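Local coordinates for hydroquinone dioxygenase small subunit (Pseudomonas sp., PDB 4ZXA), which forms the cupin-fold small subunit of a two-subunit, iron-dependent dioxygenase that probably cleaves the aromatic ring of hydroquinone, at residues 29-32 against 33-36; 159-162 against 163-167. All coordinates share one frame; numbering follows the deposited sequence.

Overall arrangement
From the N terminus, the chain runs through strand 24-27 and turns at contact 1 (29-32 with 33-36), a 3-10 turn in the loop leading to strand 38-39. It then builds the two sheets of the cupin domain before reaching contact 2 (159-162 with 163-167), where strand 158-159 gives way to the helix 162-165 close to the C terminus. Each contact closes a local turn; the two follow in series, neither nesting nor crossing. Yet their centres are about 14 Å apart, and they touch where Ala36 meets Cys166 and Ala32 meets Leu167. The N-terminal arm and the C-terminal tail thus come together, and both turns also pack against the large subunit.

Contact 1 of 2, residues 29-32 against 33-36; sequences SGEA and RHYA
Glu31 and Ala32 start a 3-10 turn by offering their carbonyls to amides three residues on, His34 N to Glu31 O at 3.0 Å and Tyr35 N to Ala32 O at 3.0 Å, while Ala36 N bonds back to Arg33 O. The turn brings the side chains of Glu31, Arg33 and His34 together, and sets Glu31 CB over one face of the His34 imidazole in a CH-pi contact, 4.0 Å from the ring centroid. With Glu31 CG beside its backbone N (chi1 -65°) and the chain extended beyond, the carboxylate ends up beside Arg33. The two side chains point the same way, their carboxylate and guanidinium planes 71° apart. Their salt bridge is made of three weak hydrogen bonds: Arg33 NH2 to Glu31 OE2, at 3.2 Å, and to Glu31 OE1, and Arg33 NE to Glu31 OE1. The remaining nitrogen of the guanidinium, Arg33 NH1, makes a salt bridge with Glu338 of the large subunit, so the arginine probably serves two negative charges at once.

Two waters link the residues leading into the turn to side chains within it. One lies in the His34 ring plane, 2.7 Å from His34 ND1, and accepts the N-H of Glu31. The second donates to Ser29 O and lies at the edge of the tyrosine ring, 2.8 Å from Tyr35 OH. Between Ser29 and Glu31, Gly30 adopts backbone angles at which a CB would jam against the carbonyl O of Ser29.

His34 also meets the ring of Tyr335 of the large subunit, against which Arg33 packs as well. On the small-subunit side, Ala32 rests on Val25 and Ile27 and Tyr35 on Ile27, which joins the turn to strand 24-27.

Contact 2 of 2, residues 159-162 against 163-167; sequences VEKW and AEICL
The one-turn helix 162-165 near the C terminus of this cupin subunit has Lys161 at its N-cap position, and its backbone bonds tie Lys161 and Trp162 to Glu164, Ile165 and Cys166. Two carbonyls each take a pair of amides. Lys161 O receives Glu164 N at 2.9 Å, from above the carbonyl plane, and Ile165 N at 3.2 Å, within it. Trp162 O is likewise shared, between Ile165 N and Cys166 N, the latter bond being the straighter at 160°.

Outside the backbone, the Lys161 chain bends at chi2 and chi3 and crosses that of Glu164, its CD 3.5 Å from Glu164 OE1. Lys161 NZ and Glu164 OE1 form a long salt bridge at 3.9 Å, and the ammonium has a hydrogen-bond partner in Ser47 OG. With an alanine here in place of Lys161, Ser47 OG would probably lose this partner, and the Glu164 carboxylate both its nearby positive charge and the CD methylene its OE1 lies against.

Trp162 is buried, its indole against Val54 and Leu57 of strand 52-58 and Ile337 of the large subunit. Its NE1 gives a nearly straight bond, 172°, to Glu160 OE2, 3.0 Å away in the plane of the indole; Lys154 binds the other oxygen of that carboxylate. Cys166, with SG beside its own backbone N (chi1 -57°), makes a sulfur-aromatic contact at the edge of the indole, where SG lies 3.7 Å from Trp162 CE3.

Contact 1 of 2, residues 29-32 against 33-36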
ATOM      1  N   SER A  29     -13.594  16.551  11.784  1.00 31.94           N
ATOM      2  CA  SER A  29     -14.252  17.754  11.290  1.00 30.82           C
ATOM      3  C   SER A  29     -15.712  17.451  10.973  1.00 29.88           C
ATOM      4  O   SER A  29     -16.016  16.469  10.290  1.00 29.78           O
ATOM      5  CB  SER A  29     -13.545  18.265  10.036  1.00 28.27           C
ATOM      6  OG  SER A  29     -14.261  19.330   9.423  1.00 30.11           O
ATOM      7  N   GLY A  30     -16.618  18.297  11.452  1.00 27.90           N
ATOM      8  CA  GLY A  30     -18.032  18.070  11.222  1.00 23.21           C
ATOM      9  C   GLY A  30     -18.765  17.605  12.459  1.00 29.91           C
ATOM     10  O   GLY A  30     -18.365  17.920  13.589  1.00 28.58           O
ATOM     11  N   GLU A  31     -19.829  16.830  12.246  1.00 33.94           N
ATOM     12  CA  GLU A  31     -20.777  16.501  13.309  1.00 29.19           C
ATOM     13  C   GLU A  31     -21.174  15.027  13.336  1.00 27.29           C
ATOM     14  O   GLU A  31     -21.569  14.463  12.319  1.00 28.66           O
ATOM     15  CB  GLU A  31     -22.033  17.364  13.153  1.00 30.68           C
ATOM     16  CG  GLU A  31     -21.760  18.847  13.352  1.00 35.14           C
ATOM     17  CD  GLU A  31     -23.012  19.684  13.250  1.00 43.98           C
ATOM     18  OE1 GLU A  31     -23.731  19.777  14.269  1.00 46.61           O
ATOM     19  OE2 GLU A  31     -23.276  20.247  12.155  1.00 44.28           O
ATOM     20  N   ALA A  32     -21.086  14.416  14.511  1.00 29.14           N
ATOM     21  CA  ALA A  32     -21.449  13.013  14.678  1.00 31.51           C
ATOM     22  C   ALA A  32     -22.904  12.756  14.279  1.00 27.58           C
ATOM     23  O   ALA A  32     -23.242  11.678  13.791  1.00 24.97           O
ATOM     24  CB  ALA A  32     -21.190  12.567  16.116  1.00 26.17           C
ATOM     25  N   ARG A  33     -23.758  13.751  14.504  1.00 32.52           N
ATOM     26  CA  ARG A  33     -25.137  13.753  14.004  1.00 32.00           C
ATOM     27  C   ARG A  33     -25.268  13.122  12.625  1.00 28.41           C
ATOM     28  O   ARG A  33     -26.163  12.327  12.367  1.00 29.98           O
ATOM     29  CB  ARG A  33     -25.602  15.196  13.825  1.00 35.29           C
ATOM     30  CG  ARG A  33     -26.269  15.820  14.994  1.00 38.63           C
ATOM     31  CD  ARG A  33     -27.254  16.856  14.503  1.00 44.74           C
ATOM     32  NE  ARG A  33     -26.614  18.030  13.913  1.00 48.96           N
ATOM     33  CZ  ARG A  33     -27.039  18.645  12.810  1.00 46.97           C
ATOM     34  NH1 ARG A  33     -28.103  18.186  12.148  1.00 36.98           N
ATOM     35  NH2 ARG A  33     -26.395  19.718  12.365  1.00 44.15           N
ATOM     36  N   HIS A  34     -24.385  13.528  11.723  1.00 26.40           N
ATOM     37  CA  HIS A  34     -24.541  13.199  10.315  1.00 32.07           C
ATOM     38  C   HIS A  34     -24.555  11.690  10.058  1.00 29.38           C
ATOM     39  O   HIS A  34     -25.093  11.242   9.046  1.00 28.51           O
ATOM     40  CB  HIS A  34     -23.476  13.921   9.470  1.00 27.26           C
ATOM     41  CG  HIS A  34     -23.596  15.418   9.491  1.00 30.51           C
ATOM     42  ND1 HIS A  34     -22.499  16.259   9.477  1.00 35.68           N
ATOM     43  CD2 HIS A  34     -24.685  16.228   9.525  1.00 28.86           C
ATOM     44  CE1 HIS A  34     -22.906  17.516   9.506  1.00 35.11           C
ATOM     45  NE2 HIS A  34     -24.226  17.526   9.536  1.00 32.51           N
ATOM     46  N   TYR A  35     -24.002  10.911  10.988  1.00 24.47           N
ATOM     47  CA  TYR A  35     -23.814   9.471  10.781  1.00 25.07           C
ATOM     48  C   TYR A  35     -24.916   8.600  11.376  1.00 23.03           C
ATOM     49  O   TYR A  35     -24.808   7.372  11.362  1.00 22.96           O
ATOM     50  CB  TYR A  35     -22.441   9.019  11.310  1.00 24.15           C
ATOM     51  CG  TYR A  35     -21.305   9.753  10.649  1.00 23.04           C
ATOM     52  CD1 TYR A  35     -20.809   9.336   9.428  1.00 19.77           C
ATOM     53  CD2 TYR A  35     -20.755  10.891  11.228  1.00 25.13           C
ATOM     54  CE1 TYR A  35     -19.774  10.030   8.801  1.00 26.41           C
ATOM     55  CE2 TYR A  35     -19.721  11.595  10.610  1.00 24.13           C
ATOM     56  CZ  TYR A  35     -19.238  11.156   9.394  1.00 24.27           C
ATOM     57  OH  TYR A  35     -18.220  11.824   8.771  1.00 24.61           O
ATOM     58  N   ALA A  36     -25.968   9.228  11.893  1.00 21.18           N
ATOM     59  CA  ALA A  36     -27.082   8.494  12.510  1.00 24.86           C
ATOM     60  C   ALA A  36     -26.615   7.214  13.215  1.00 20.95           C
ATOM     61  O   ALA A  36     -27.103   6.128  12.946  1.00 19.47           O
ATOM     62  CB  ALA A  36     -28.162   8.176  11.467  1.00 19.94           C
TER
HETATM   63  O   HOH W   1     -17.684  14.074  10.376  1.00 32.07           O
HETATM   64  O   HOH W   2     -19.821  15.788   9.215  1.00 31.95           O

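Contact 2 of 2, residues 159-162 against 163-167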
ATOM      1  N   VAL A 159     -41.475   3.641  14.932  1.00 25.33           N
ATOM      2  CA  VAL A 159     -41.187   4.729  15.841  1.00 25.21           C
ATOM      3  C   VAL A 159     -39.837   5.344  15.504  1.00 28.51           C
ATOM      4  O   VAL A 159     -38.829   4.640  15.405  1.00 27.06           O
ATOM      5  CB  VAL A 159     -41.219   4.262  17.313  1.00 29.33           C
ATOM      6  CG1 VAL A 159     -41.153   5.466  18.261  1.00 25.00           C
ATOM      7  CG2 VAL A 159     -42.476   3.441  17.565  1.00 24.22           C
ATOM      8  N   GLU A 160     -39.826   6.657  15.316  1.00 23.61           N
ATOM      9  CA  GLU A 160     -38.580   7.371  15.142  1.00 26.98           C
ATOM     10  C   GLU A 160     -38.229   8.119  16.419  1.00 33.54           C
ATOM     11  O   GLU A 160     -39.063   8.830  16.991  1.00 33.87           O
ATOM     12  CB  GLU A 160     -38.671   8.348  13.973  1.00 28.03           C
ATOM     13  CG  GLU A 160     -38.731   7.684  12.607  1.00 30.46           C
ATOM     14  CD  GLU A 160     -38.895   8.703  11.489  1.00 34.90           C
ATOM     15  OE1 GLU A 160     -40.039   9.130  11.240  1.00 40.40           O
ATOM     16  OE2 GLU A 160     -37.883   9.100  10.879  1.00 28.97           O
ATOM     17  N   LYS A 161     -36.994   7.950  16.872  1.00 34.31           N
ATOM     18  CA  LYS A 161     -36.517   8.693  18.027  1.00 28.51           C
ATOM     19  C   LYS A 161     -35.018   8.872  17.921  1.00 29.50           C
ATOM     20  O   LYS A 161     -34.263   8.498  18.830  1.00 29.79           O
ATOM     21  CB  LYS A 161     -36.908   7.999  19.339  1.00 40.34           C
ATOM     22  CG  LYS A 161     -36.722   6.473  19.389  1.00 40.27           C
ATOM     23  CD  LYS A 161     -36.346   6.042  20.804  1.00 39.62           C
ATOM     24  CE  LYS A 161     -37.039   4.748  21.239  1.00 41.62           C
ATOM     25  NZ  LYS A 161     -36.414   4.192  22.508  1.00 38.69           N
ATOM     26  N   TRP A 162     -34.601   9.448  16.797  1.00 27.41           N
ATOM     27  CA  TRP A 162     -33.188   9.588  16.477  1.00 28.85           C
ATOM     28  C   TRP A 162     -32.397  10.262  17.598  1.00 28.38           C
ATOM     29  O   TRP A 162     -31.351   9.770  18.012  1.00 31.14           O
ATOM     30  CB  TRP A 162     -33.005  10.323  15.131  1.00 31.59           C
ATOM     31  CG  TRP A 162     -33.766   9.662  14.011  1.00 27.46           C
ATOM     32  CD1 TRP A 162     -34.987  10.022  13.534  1.00 24.64           C
ATOM     33  CD2 TRP A 162     -33.360   8.511  13.248  1.00 28.76           C
ATOM     34  NE1 TRP A 162     -35.376   9.168  12.530  1.00 25.91           N
ATOM     35  CE2 TRP A 162     -34.397   8.231  12.334  1.00 24.11           C
ATOM     36  CE3 TRP A 162     -32.221   7.686  13.259  1.00 22.88           C
ATOM     37  CZ2 TRP A 162     -34.333   7.169  11.427  1.00 21.39           C
ATOM     38  CZ3 TRP A 162     -32.159   6.630  12.363  1.00 23.98           C
ATOM     39  CH2 TRP A 162     -33.214   6.380  11.458  1.00 24.13           C
ATOM     40  N   ALA A 163     -32.895  11.380  18.100  1.00 30.94           N
ATOM     41  CA  ALA A 163     -32.145  12.138  19.097  1.00 38.81           C
ATOM     42  C   ALA A 163     -31.882  11.293  20.340  1.00 33.16           C
ATOM     43  O   ALA A 163     -30.893  11.493  21.043  1.00 40.76           O
ATOM     44  CB  ALA A 163     -32.866  13.437  19.452  1.00 35.48           C
ATOM     45  N   GLU A 164     -32.752  10.323  20.583  1.00 30.18           N
ATOM     46  CA  GLU A 164     -32.602   9.443  21.730  1.00 35.27           C
ATOM     47  C   GLU A 164     -31.563   8.350  21.511  1.00 42.16           C
ATOM     48  O   GLU A 164     -30.880   7.948  22.459  1.00 40.06           O
ATOM     49  CB  GLU A 164     -33.924   8.762  22.055  1.00 36.75           C
ATOM     50  CG  GLU A 164     -34.964   9.620  22.727  1.00 42.23           C
ATOM     51  CD  GLU A 164     -36.172   8.787  23.130  1.00 53.22           C
ATOM     52  OE1 GLU A 164     -35.979   7.782  23.861  1.00 57.93           O
ATOM     53  OE2 GLU A 164     -37.301   9.111  22.697  1.00 46.44           O
ATOM     54  N   ILE A 165     -31.463   7.847  20.279  1.00 36.78           N
ATOM     55  CA  ILE A 165     -30.636   6.662  20.028  1.00 34.60           C
ATOM     56  C   ILE A 165     -29.282   6.894  19.342  1.00 33.27           C
ATOM     57  O   ILE A 165     -28.393   6.057  19.458  1.00 37.87           O
ATOM     58  CB  ILE A 165     -31.395   5.561  19.255  1.00 31.39           C
ATOM     59  CG1 ILE A 165     -31.949   6.093  17.927  1.00 30.27           C
ATOM     60  CG2 ILE A 165     -32.487   4.978  20.106  1.00 32.64           C
ATOM     61  CD1 ILE A 165     -32.163   4.993  16.889  1.00 26.28           C
ATOM     62  N   CYS A 166     -29.121   8.006  18.633  1.00 33.04           N
ATOM     63  CA  CYS A 166     -27.891   8.230  17.866  1.00 30.75           C
ATOM     64  C   CYS A 166     -26.944   9.182  18.562  1.00 28.87           C
ATOM     65  O   CYS A 166     -27.364  10.017  19.356  1.00 28.71           O
ATOM     66  CB  CYS A 166     -28.210   8.768  16.473  1.00 22.84           C
ATOM     67  SG  CYS A 166     -29.296   7.692  15.536  1.00 26.24           S
ATOM     68  N   LEU A 167     -25.663   9.055  18.243  1.00 28.30           N
ATOM     69  CA  LEU A 167     -24.657   9.966  18.756  1.00 26.45           C
ATOM     70  C   LEU A 167     -24.943  11.373  18.284  1.00 32.30           C
ATOM     71  O   LEU A 167     -25.509  11.571  17.216  1.00 31.36           O
ATOM     72  CB  LEU A 167     -23.280   9.554  18.272  1.00 27.21           C
ATOM     73  CG  LEU A 167     -22.782   8.208  18.771  1.00 29.56           C
ATOM     74  CD1 LEU A 167     -21.394   7.941  18.185  1.00 29.43           C
ATOM     75  CD2 LEU A 167     -22.749   8.227  20.303  1.00 21.58           C
TER